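Local coordinates for F-actin-capping protein subunit alpha (Dictyostelium discoideum, PDB 4AKR) that caps the barbed ends of actin filaments independently of calcium, blocking subunit exchange there without severing the filaments, at residues A[20-25]-A[193-198]; A[50-55]-A[88-93]. One frame throughout, in Å; residues are numbered along the deposited sequence.

Contact 1 (A[20-25]-A[193-198]); sequences PCEFME and HYFEDG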
ATOM      1  N   PRO A  20      -6.986  -5.141  -4.447  1.00 19.99           N
ATOM      2  CA  PRO A  20      -8.206  -5.358  -5.229  1.00 20.33           C
ATOM      3  C   PRO A  20      -7.940  -5.664  -6.701  1.00 18.78           C
ATOM      4  O   PRO A  20      -7.037  -5.088  -7.319  1.00 17.29           O
ATOM      5  CB  PRO A  20      -8.973  -4.050  -5.040  1.00 20.99           C
ATOM      6  CG  PRO A  20      -7.859  -3.035  -4.896  1.00 23.28           C
ATOM      7  CD  PRO A  20      -6.906  -3.754  -3.961  1.00 21.16           C
ATOM      8  N   CYS A  21      -8.729  -6.580  -7.254  1.00 18.60           N
ATOM      9  CA  CYS A  21      -8.610  -6.955  -8.661  1.00 17.82           C
ATOM     10  C   CYS A  21      -7.352  -7.716  -9.047  1.00 16.09           C
ATOM     11  O   CYS A  21      -7.186  -8.052 -10.217  1.00 15.06           O
ATOM     12  CB  CYS A  21      -8.696  -5.707  -9.536  1.00 19.46           C
ATOM     13  SG  CYS A  21     -10.256  -4.845  -9.420  1.00 29.60           S
ATOM     14  N   GLU A  22      -6.469  -7.979  -8.086  1.00 14.23           N
ATOM     15  CA  GLU A  22      -5.209  -8.676  -8.375  1.00 13.35           C
ATOM     16  C   GLU A  22      -5.073  -9.978  -7.599  1.00 13.88           C
ATOM     17  O   GLU A  22      -3.980 -10.547  -7.510  1.00 10.71           O
ATOM     18  CB  GLU A  22      -4.027  -7.776  -8.021  1.00 13.20           C
ATOM     19  CG  GLU A  22      -4.030  -6.418  -8.711  1.00 11.98           C
ATOM     20  CD  GLU A  22      -2.927  -5.512  -8.193  1.00 15.75           C
ATOM     21  OE1 GLU A  22      -1.782  -5.995  -7.987  1.00 12.60           O
ATOM     22  OE2 GLU A  22      -3.210  -4.312  -7.996  1.00 14.55           O
ATOM     23  N   PHE A  23      -6.193 -10.434  -7.046  1.00 14.32           N
ATOM     24  CA  PHE A  23      -6.239 -11.636  -6.238  1.00 16.57           C
ATOM     25  C   PHE A  23      -5.618 -12.830  -6.955  1.00 17.96           C
ATOM     26  O   PHE A  23      -4.762 -13.516  -6.404  1.00 20.16           O
ATOM     27  CB  PHE A  23      -7.692 -11.930  -5.833  1.00 17.66           C
ATOM     28  CG  PHE A  23      -7.821 -12.980  -4.769  1.00 19.46           C
ATOM     29  CD1 PHE A  23      -7.250 -12.789  -3.515  1.00 19.25           C
ATOM     30  CD2 PHE A  23      -8.459 -14.186  -5.039  1.00 20.23           C
ATOM     31  CE1 PHE A  23      -7.306 -13.792  -2.544  1.00 20.26           C
ATOM     32  CE2 PHE A  23      -8.521 -15.187  -4.084  1.00 20.95           C
ATOM     33  CZ  PHE A  23      -7.941 -14.993  -2.833  1.00 21.13           C
ATOM     34  N   MET A  24      -6.014 -13.070  -8.195  1.00 19.70           N
ATOM     35  CA  MET A  24      -5.451 -14.192  -8.911  1.00 20.84           C
ATOM     36  C   MET A  24      -3.947 -14.077  -9.170  1.00 20.77           C
ATOM     37  O   MET A  24      -3.255 -15.097  -9.186  1.00 19.88           O
ATOM     38  CB  MET A  24      -6.217 -14.428 -10.207  1.00 23.78           C
ATOM     39  CG  MET A  24      -7.593 -15.067  -9.965  1.00 30.00           C
ATOM     40  SD  MET A  24      -7.513 -16.500  -8.825  1.00 39.38           S
ATOM     41  CE  MET A  24      -7.197 -17.856  -9.964  1.00 34.28           C
ATOM     42  N   GLU A  25      -3.432 -12.864  -9.372  1.00 17.79           N
ATOM     43  CA  GLU A  25      -1.995 -12.719  -9.590  1.00 20.31           C
ATOM     44  C   GLU A  25      -1.280 -13.111  -8.300  1.00 21.35           C
ATOM     45  O   GLU A  25      -0.218 -13.728  -8.325  1.00 22.69           O
ATOM     46  CB  GLU A  25      -1.614 -11.279  -9.964  1.00 23.14           C
ATOM     47  CG  GLU A  25      -1.855 -10.884 -11.418  1.00 26.07           C
ATOM     48  CD  GLU A  25      -3.302 -10.582 -11.723  1.00 30.60           C
ATOM     49  OE1 GLU A  25      -4.034 -10.194 -10.790  1.00 34.96           O
ATOM     50  OE2 GLU A  25      -3.709 -10.709 -12.900  1.00 32.63           O
ATOM     51  N   HIS A 193      -3.905   1.117  -5.757  1.00 11.96           N
ATOM     52  CA  HIS A 193      -2.623   0.458  -5.914  1.00 11.10           C
ATOM     53  C   HIS A 193      -1.995   0.882  -7.242  1.00 13.77           C
ATOM     54  O   HIS A 193      -2.577   0.680  -8.315  1.00 11.21           O
ATOM     55  CB  HIS A 193      -2.849  -1.062  -5.895  1.00  9.24           C
ATOM     56  CG  HIS A 193      -1.610  -1.878  -6.107  1.00  9.51           C
ATOM     57  ND1 HIS A 193      -0.373  -1.504  -5.624  1.00 13.43           N
ATOM     58  CD2 HIS A 193      -1.435  -3.089  -6.686  1.00  6.89           C
ATOM     59  CE1 HIS A 193       0.508  -2.452  -5.897  1.00 11.26           C
ATOM     60  NE2 HIS A 193      -0.111  -3.425  -6.540  1.00  8.19           N
ATOM     61  N   TYR A 194      -0.812   1.482  -7.151  1.00 14.75           N
ATOM     62  CA  TYR A 194      -0.064   1.925  -8.321  1.00 17.66           C
ATOM     63  C   TYR A 194       1.254   1.170  -8.273  1.00 18.11           C
ATOM     64  O   TYR A 194       1.960   1.216  -7.270  1.00 16.78           O
ATOM     65  CB  TYR A 194       0.206   3.423  -8.257  1.00 20.43           C
ATOM     66  CG  TYR A 194       1.002   3.915  -9.440  1.00 24.90           C
ATOM     67  CD1 TYR A 194       2.395   3.888  -9.415  1.00 26.98           C
ATOM     68  CD2 TYR A 194       0.368   4.368 -10.599  1.00 26.81           C
ATOM     69  CE1 TYR A 194       3.143   4.296 -10.509  1.00 28.95           C
ATOM     70  CE2 TYR A 194       1.111   4.788 -11.706  1.00 29.18           C
ATOM     71  CZ  TYR A 194       2.504   4.749 -11.650  1.00 31.02           C
ATOM     72  OH  TYR A 194       3.272   5.167 -12.720  1.00 33.66           O
ATOM     73  N   PHE A 195       1.598   0.477  -9.352  1.00 18.81           N
ATOM     74  CA  PHE A 195       2.819  -0.302  -9.322  1.00 21.03           C
ATOM     75  C   PHE A 195       3.775  -0.235 -10.512  1.00 22.05           C
ATOM     76  O   PHE A 195       4.280  -1.262 -10.962  1.00 22.64           O
ATOM     77  CB  PHE A 195       2.465  -1.762  -9.010  1.00 21.02           C
ATOM     78  CG  PHE A 195       1.327  -2.307  -9.836  1.00 20.55           C
ATOM     79  CD1 PHE A 195       0.005  -2.086  -9.451  1.00 19.88           C
ATOM     80  CD2 PHE A 195       1.576  -3.041 -10.996  1.00 19.75           C
ATOM     81  CE1 PHE A 195      -1.058  -2.589 -10.208  1.00 20.57           C
ATOM     82  CE2 PHE A 195       0.525  -3.550 -11.763  1.00 20.16           C
ATOM     83  CZ  PHE A 195      -0.795  -3.324 -11.368  1.00 22.47           C
ATOM     84  N   GLU A 196       4.028   0.964 -11.024  1.00 23.54           N
ATOM     85  CA  GLU A 196       4.986   1.094 -12.114  1.00 24.98           C
ATOM     86  C   GLU A 196       6.303   1.453 -11.454  1.00 23.92           C
ATOM     87  O   GLU A 196       6.420   2.499 -10.823  1.00 24.40           O
ATOM     88  CB  GLU A 196       4.590   2.190 -13.102  1.00 26.03           C
ATOM     89  CG  GLU A 196       5.626   2.344 -14.214  1.00 30.66           C
ATOM     90  CD  GLU A 196       5.133   3.171 -15.382  1.00 33.94           C
ATOM     91  OE1 GLU A 196       3.940   3.540 -15.384  1.00 34.36           O
ATOM     92  OE2 GLU A 196       5.942   3.444 -16.303  1.00 36.51           O
ATOM     93  N   ASP A 197       7.286   0.571 -11.589  1.00 25.25           N
ATOM     94  CA  ASP A 197       8.604   0.773 -10.981  1.00 24.68           C
ATOM     95  C   ASP A 197       8.465   1.035  -9.497  1.00 22.00           C
ATOM     96  O   ASP A 197       9.097   1.927  -8.948  1.00 22.52           O
ATOM     97  CB  ASP A 197       9.340   1.941 -11.634  1.00 26.84           C
ATOM     98  CG  ASP A 197       9.548   1.728 -13.111  1.00 29.93           C
ATOM     99  OD1 ASP A 197      10.087   0.661 -13.494  1.00 30.52           O
ATOM    100  OD2 ASP A 197       9.165   2.628 -13.885  1.00 31.21           O
ATOM    101  N   GLY A 198       7.625   0.242  -8.853  1.00 20.10           N
ATOM    102  CA  GLY A 198       7.423   0.403  -7.435  1.00 18.22           C
ATOM    103  C   GLY A 198       6.070  -0.119  -7.032  1.00 18.03           C
ATOM    104  O   GLY A 198       5.385  -0.795  -7.808  1.00 17.95           O
TER
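The carboxylate of E22 meets the rim of the H193 imidazole, with F195 close by. Carboxylate and imidazole planes are nearly coplanar, 14° apart, so the acid comes in at the ring edge and not over a face. The modelled approach of E22 OE2 to this edge is too short to be trusted, and the histidine ring has probably been built turned over, so which ring atom faces which oxygen remains doubtful. E22 OE2 also reaches CE1 of F195 at 3.5 Å, from an oblique direction. One atom of the phenylalanine ring, CD1, lies 3.2 Å above the H193 ring plane, displaced toward its rim. Acid and two aromatic rings therefore form one compact, buried cluster.

Torsions and second-shell partners explain how the acid gets there. E22 has CG anti to its carbonyl carbon (chi1 -56°) and runs extended beyond it, which carries the carboxylate across to the end of strand 181-194. Its two oxygens have different outside partners. OE2 accepts a hydrogen bond from S164 OG, while OE1 forms a salt bridge with a basic side chain of the other protein chain of the assembly, and F195 makes a cation-pi contact with a basic side chain of that chain. The buried negative charge is thus probably balanced largely by the other chain.

E22 occupies the N-cap position of helix 23-31, and its side chain also touches Y157 of strand 145-158. H193 is the next-to-last residue of strand 181-194 and pairs through its backbone with S164 of strand 163-175. Just beyond the turn, G198 pairs antiparallel with a strand of the other chain, so the sheet runs on across the interface, and helix start, five-stranded sheet and subunit interface converge here.

Contact 2 (A[50-55]-A[88-93]); sequences EYNTSQ and ITYDHI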
ATOM      1  N   GLU A  50     -13.358 -15.333   2.619  1.00 19.51           N
ATOM      2  CA  GLU A  50     -13.132 -14.130   3.424  1.00 18.55           C
ATOM      3  C   GLU A  50     -12.776 -12.938   2.532  1.00 17.69           C
ATOM      4  O   GLU A  50     -13.279 -11.836   2.727  1.00 16.51           O
ATOM      5  CB  GLU A  50     -12.019 -14.395   4.439  1.00 17.40           C
ATOM      6  CG  GLU A  50     -11.515 -13.176   5.203  1.00 22.69           C
ATOM      7  CD  GLU A  50     -12.615 -12.411   5.928  1.00 22.61           C
ATOM      8  OE1 GLU A  50     -13.585 -13.050   6.383  1.00 23.42           O
ATOM      9  OE2 GLU A  50     -12.495 -11.170   6.056  1.00 23.10           O
ATOM     10  N   TYR A  51     -11.909 -13.176   1.552  1.00 18.04           N
ATOM     11  CA  TYR A  51     -11.502 -12.140   0.609  1.00 17.67           C
ATOM     12  C   TYR A  51     -12.686 -11.717  -0.269  1.00 18.58           C
ATOM     13  O   TYR A  51     -13.057 -10.540  -0.304  1.00 19.19           O
ATOM     14  CB  TYR A  51     -10.380 -12.660  -0.298  1.00 18.22           C
ATOM     15  CG  TYR A  51      -9.910 -11.658  -1.328  1.00 17.45           C
ATOM     16  CD1 TYR A  51      -8.959 -10.685  -1.005  1.00 18.38           C
ATOM     17  CD2 TYR A  51     -10.443 -11.657  -2.616  1.00 17.94           C
ATOM     18  CE1 TYR A  51      -8.555  -9.742  -1.938  1.00 18.67           C
ATOM     19  CE2 TYR A  51     -10.048 -10.719  -3.557  1.00 18.54           C
ATOM     20  CZ  TYR A  51      -9.103  -9.766  -3.215  1.00 19.19           C
ATOM     21  OH  TYR A  51      -8.689  -8.858  -4.158  1.00 21.54           O
ATOM     22  N   ASN A  52     -13.272 -12.683  -0.974  1.00 17.70           N
ATOM     23  CA  ASN A  52     -14.390 -12.399  -1.865  1.00 19.54           C
ATOM     24  C   ASN A  52     -15.485 -11.579  -1.203  1.00 20.31           C
ATOM     25  O   ASN A  52     -15.913 -10.555  -1.736  1.00 20.96           O
ATOM     26  CB  ASN A  52     -15.010 -13.689  -2.407  1.00 18.95           C
ATOM     27  CG  ASN A  52     -14.103 -14.416  -3.368  1.00 18.27           C
ATOM     28  OD1 ASN A  52     -13.347 -13.794  -4.117  1.00 19.50           O
ATOM     29  ND2 ASN A  52     -14.186 -15.741  -3.370  1.00 16.31           N
ATOM     30  N   THR A  53     -15.933 -12.029  -0.036  1.00 19.99           N
ATOM     31  CA  THR A  53     -17.005 -11.336   0.664  1.00 20.49           C
ATOM     32  C   THR A  53     -16.617  -9.988   1.263  1.00 18.08           C
ATOM     33  O   THR A  53     -17.429  -9.071   1.265  1.00 19.13           O
ATOM     34  CB  THR A  53     -17.616 -12.232   1.765  1.00 20.68           C
ATOM     35  OG1 THR A  53     -16.569 -12.758   2.585  1.00 23.08           O
ATOM     36  CG2 THR A  53     -18.389 -13.389   1.148  1.00 20.35           C
ATOM     37  N   SER A  54     -15.394  -9.850   1.765  1.00 18.26           N
ATOM     38  CA  SER A  54     -14.994  -8.571   2.346  1.00 18.12           C
ATOM     39  C   SER A  54     -14.711  -7.540   1.261  1.00 16.05           C
ATOM     40  O   SER A  54     -14.830  -6.343   1.493  1.00 17.39           O
ATOM     41  CB  SER A  54     -13.781  -8.745   3.272  1.00 20.96           C
ATOM     42  OG  SER A  54     -12.713  -9.401   2.621  1.00 25.03           O
ATOM     43  N   GLN A  55     -14.346  -8.012   0.075  1.00 14.81           N
ATOM     44  CA  GLN A  55     -14.091  -7.134  -1.067  1.00 13.89           C
ATOM     45  C   GLN A  55     -15.422  -6.832  -1.749  1.00 13.97           C
ATOM     46  O   GLN A  55     -15.524  -5.902  -2.556  1.00 11.96           O
ATOM     47  CB  GLN A  55     -13.184  -7.824  -2.083  1.00 14.78           C
ATOM     48  CG  GLN A  55     -11.733  -7.887  -1.687  1.00 19.30           C
ATOM     49  CD  GLN A  55     -11.046  -6.542  -1.810  1.00 19.65           C
ATOM     50  OE1 GLN A  55     -11.114  -5.893  -2.856  1.00 19.38           O
ATOM     51  NE2 GLN A  55     -10.372  -6.122  -0.745  1.00 19.00           N
ATOM     52  N   ILE A  88     -28.016 -16.981  -5.289  1.00 21.89           N
ATOM     53  CA  ILE A  88     -26.865 -17.281  -6.126  1.00 20.67           C
ATOM     54  C   ILE A  88     -25.898 -18.224  -5.430  1.00 20.54           C
ATOM     55  O   ILE A  88     -25.475 -17.969  -4.299  1.00 20.13           O
ATOM     56  CB  ILE A  88     -26.121 -15.984  -6.483  1.00 19.48           C
ATOM     57  CG1 ILE A  88     -27.076 -15.031  -7.200  1.00 18.62           C
ATOM     58  CG2 ILE A  88     -24.925 -16.288  -7.348  1.00 19.13           C
ATOM     59  CD1 ILE A  88     -26.517 -13.630  -7.397  1.00 19.89           C
ATOM     60  N   THR A  89     -25.578 -19.328  -6.099  1.00 19.82           N
ATOM     61  CA  THR A  89     -24.618 -20.290  -5.575  1.00 20.05           C
ATOM     62  C   THR A  89     -23.295 -19.845  -6.195  1.00 19.48           C
ATOM     63  O   THR A  89     -23.227 -19.576  -7.404  1.00 18.77           O
ATOM     64  CB  THR A  89     -24.968 -21.736  -6.000  1.00 21.40           C
ATOM     65  OG1 THR A  89     -26.289 -22.051  -5.540  1.00 22.45           O
ATOM     66  CG2 THR A  89     -23.983 -22.737  -5.381  1.00 20.35           C
ATOM     67  N   TYR A  90     -22.256 -19.776  -5.367  1.00 17.92           N
ATOM     68  CA  TYR A  90     -20.943 -19.290  -5.796  1.00 19.63           C
ATOM     69  C   TYR A  90     -19.755 -20.168  -5.388  1.00 19.38           C
ATOM     70  O   TYR A  90     -19.697 -20.662  -4.266  1.00 20.33           O
ATOM     71  CB  TYR A  90     -20.754 -17.885  -5.209  1.00 18.44           C
ATOM     72  CG  TYR A  90     -19.527 -17.128  -5.653  1.00 18.68           C
ATOM     73  CD1 TYR A  90     -19.438 -16.602  -6.942  1.00 18.96           C
ATOM     74  CD2 TYR A  90     -18.500 -16.849  -4.756  1.00 17.67           C
ATOM     75  CE1 TYR A  90     -18.370 -15.805  -7.322  1.00 18.95           C
ATOM     76  CE2 TYR A  90     -17.426 -16.051  -5.123  1.00 19.65           C
ATOM     77  CZ  TYR A  90     -17.370 -15.529  -6.407  1.00 19.53           C
ATOM     78  OH  TYR A  90     -16.329 -14.712  -6.770  1.00 21.05           O
ATOM     79  N   ASP A  91     -18.808 -20.354  -6.297  1.00 19.97           N
ATOM     80  CA  ASP A  91     -17.620 -21.139  -5.982  1.00 21.57           C
ATOM     81  C   ASP A  91     -16.516 -20.163  -5.619  1.00 21.78           C
ATOM     82  O   ASP A  91     -15.934 -19.534  -6.502  1.00 20.77           O
ATOM     83  CB  ASP A  91     -17.159 -21.961  -7.180  1.00 24.72           C
ATOM     84  CG  ASP A  91     -16.025 -22.911  -6.823  1.00 29.35           C
ATOM     85  OD1 ASP A  91     -15.015 -22.446  -6.243  1.00 30.27           O
ATOM     86  OD2 ASP A  91     -16.144 -24.121  -7.115  1.00 30.85           O
ATOM     87  N   HIS A  92     -16.222 -20.045  -4.326  1.00 20.57           N
ATOM     88  CA  HIS A  92     -15.200 -19.113  -3.853  1.00 21.45           C
ATOM     89  C   HIS A  92     -13.780 -19.346  -4.340  1.00 21.13           C
ATOM     90  O   HIS A  92     -12.992 -18.409  -4.432  1.00 22.37           O
ATOM     91  CB  HIS A  92     -15.189 -19.070  -2.322  1.00 20.06           C
ATOM     92  CG  HIS A  92     -16.317 -18.285  -1.736  1.00 19.85           C
ATOM     93  ND1 HIS A  92     -17.399 -18.878  -1.125  1.00 20.25           N
ATOM     94  CD2 HIS A  92     -16.534 -16.951  -1.677  1.00 19.78           C
ATOM     95  CE1 HIS A  92     -18.234 -17.942  -0.710  1.00 19.93           C
ATOM     96  NE2 HIS A  92     -17.732 -16.763  -1.033  1.00 21.06           N
ATOM     97  N   ILE A  93     -13.436 -20.587  -4.642  1.00 21.41           N
ATOM     98  CA  ILE A  93     -12.087 -20.865  -5.094  1.00 22.42           C
ATOM     99  C   ILE A  93     -11.883 -20.534  -6.565  1.00 23.09           C
ATOM    100  O   ILE A  93     -10.836 -20.014  -6.948  1.00 23.28           O
ATOM    101  CB  ILE A  93     -11.718 -22.336  -4.831  1.00 22.39           C
ATOM    102  CG1 ILE A  93     -11.681 -22.576  -3.318  1.00 23.03           C
ATOM    103  CG2 ILE A  93     -10.377 -22.657  -5.460  1.00 21.59           C
ATOM    104  CD1 ILE A  93     -11.365 -23.984  -2.914  1.00 24.73           C
TER
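A buried contact with one hydrogen bond, between a helix and the end of a strand, joins N52, on helix 44-55, to H92, just past strand 86-91. The CA atoms that come nearest, of N52 and H92, are 7.0 Å apart. The bond runs from N52 ND2 to the carbonyl O of H92 over 3.1 Å, with an N-H...O angle of 141°, somewhat bent. The donor lies in the carbonyl plane, on a lone pair, and the acceptor lies almost in the plane of the asparagine amide.

The same amide nitrogen sits at the rim of the histidine, ND2 of N52 being 3.1 Å from CD2 of H92. Amide and imidazole are only 18° from coplanar, and the two side chains pass each other pointing opposite ways. N52 holds CG beside its backbone N (chi1 -69°), which directs the amide at H92. Against Y90 the geometry differs: ND2 of N52 lies 3.7 Å from CE2 of Y90, at the ring edge, but the amide stands nearly perpendicular to the phenol. T53 adds a looser touch, its CG2 being 4.1 Å from NE2 of H92. Shortening the asparagine to an alanine is likely to leave the H92 carbonyl without this donor and to open a gap beside the two rings.

H92 is also set from its own side of the contact. CD2 of Y90 lies 3.6 Å above the plane of the imidazole, toward its rim, and the ring of Y79, from the adjacent strand 78-81, meets it steeply. In the turn after the strand, D91 OD1 accepts from K94 N and, weakly, from I93 N. Here a single asparagine amide joins helix 44-55 to the end of strand 86-91 in the four-stranded antiparallel sheet of the capping-protein alpha subunit.

Contacts 1 and 2 lie with centres about 20 Å apart, and contact 2 is nested inside the chain loop that contact 1 closes. They use consecutive helices, 23-31 and 44-55, but face different sheets: contact 1 reaches the five-stranded sheet near the other subunit, contact 2 the four-stranded sheet formed by 73-102. The two still touch directly, since the rings of F23 and Y51 stack, with F23 CG 3.4 Å from Y51 CE2, and P20 packs on Q55. Within one alpha-subunit fold, two consecutive helices thus bridge the two sheets, one of which continues into the other chain.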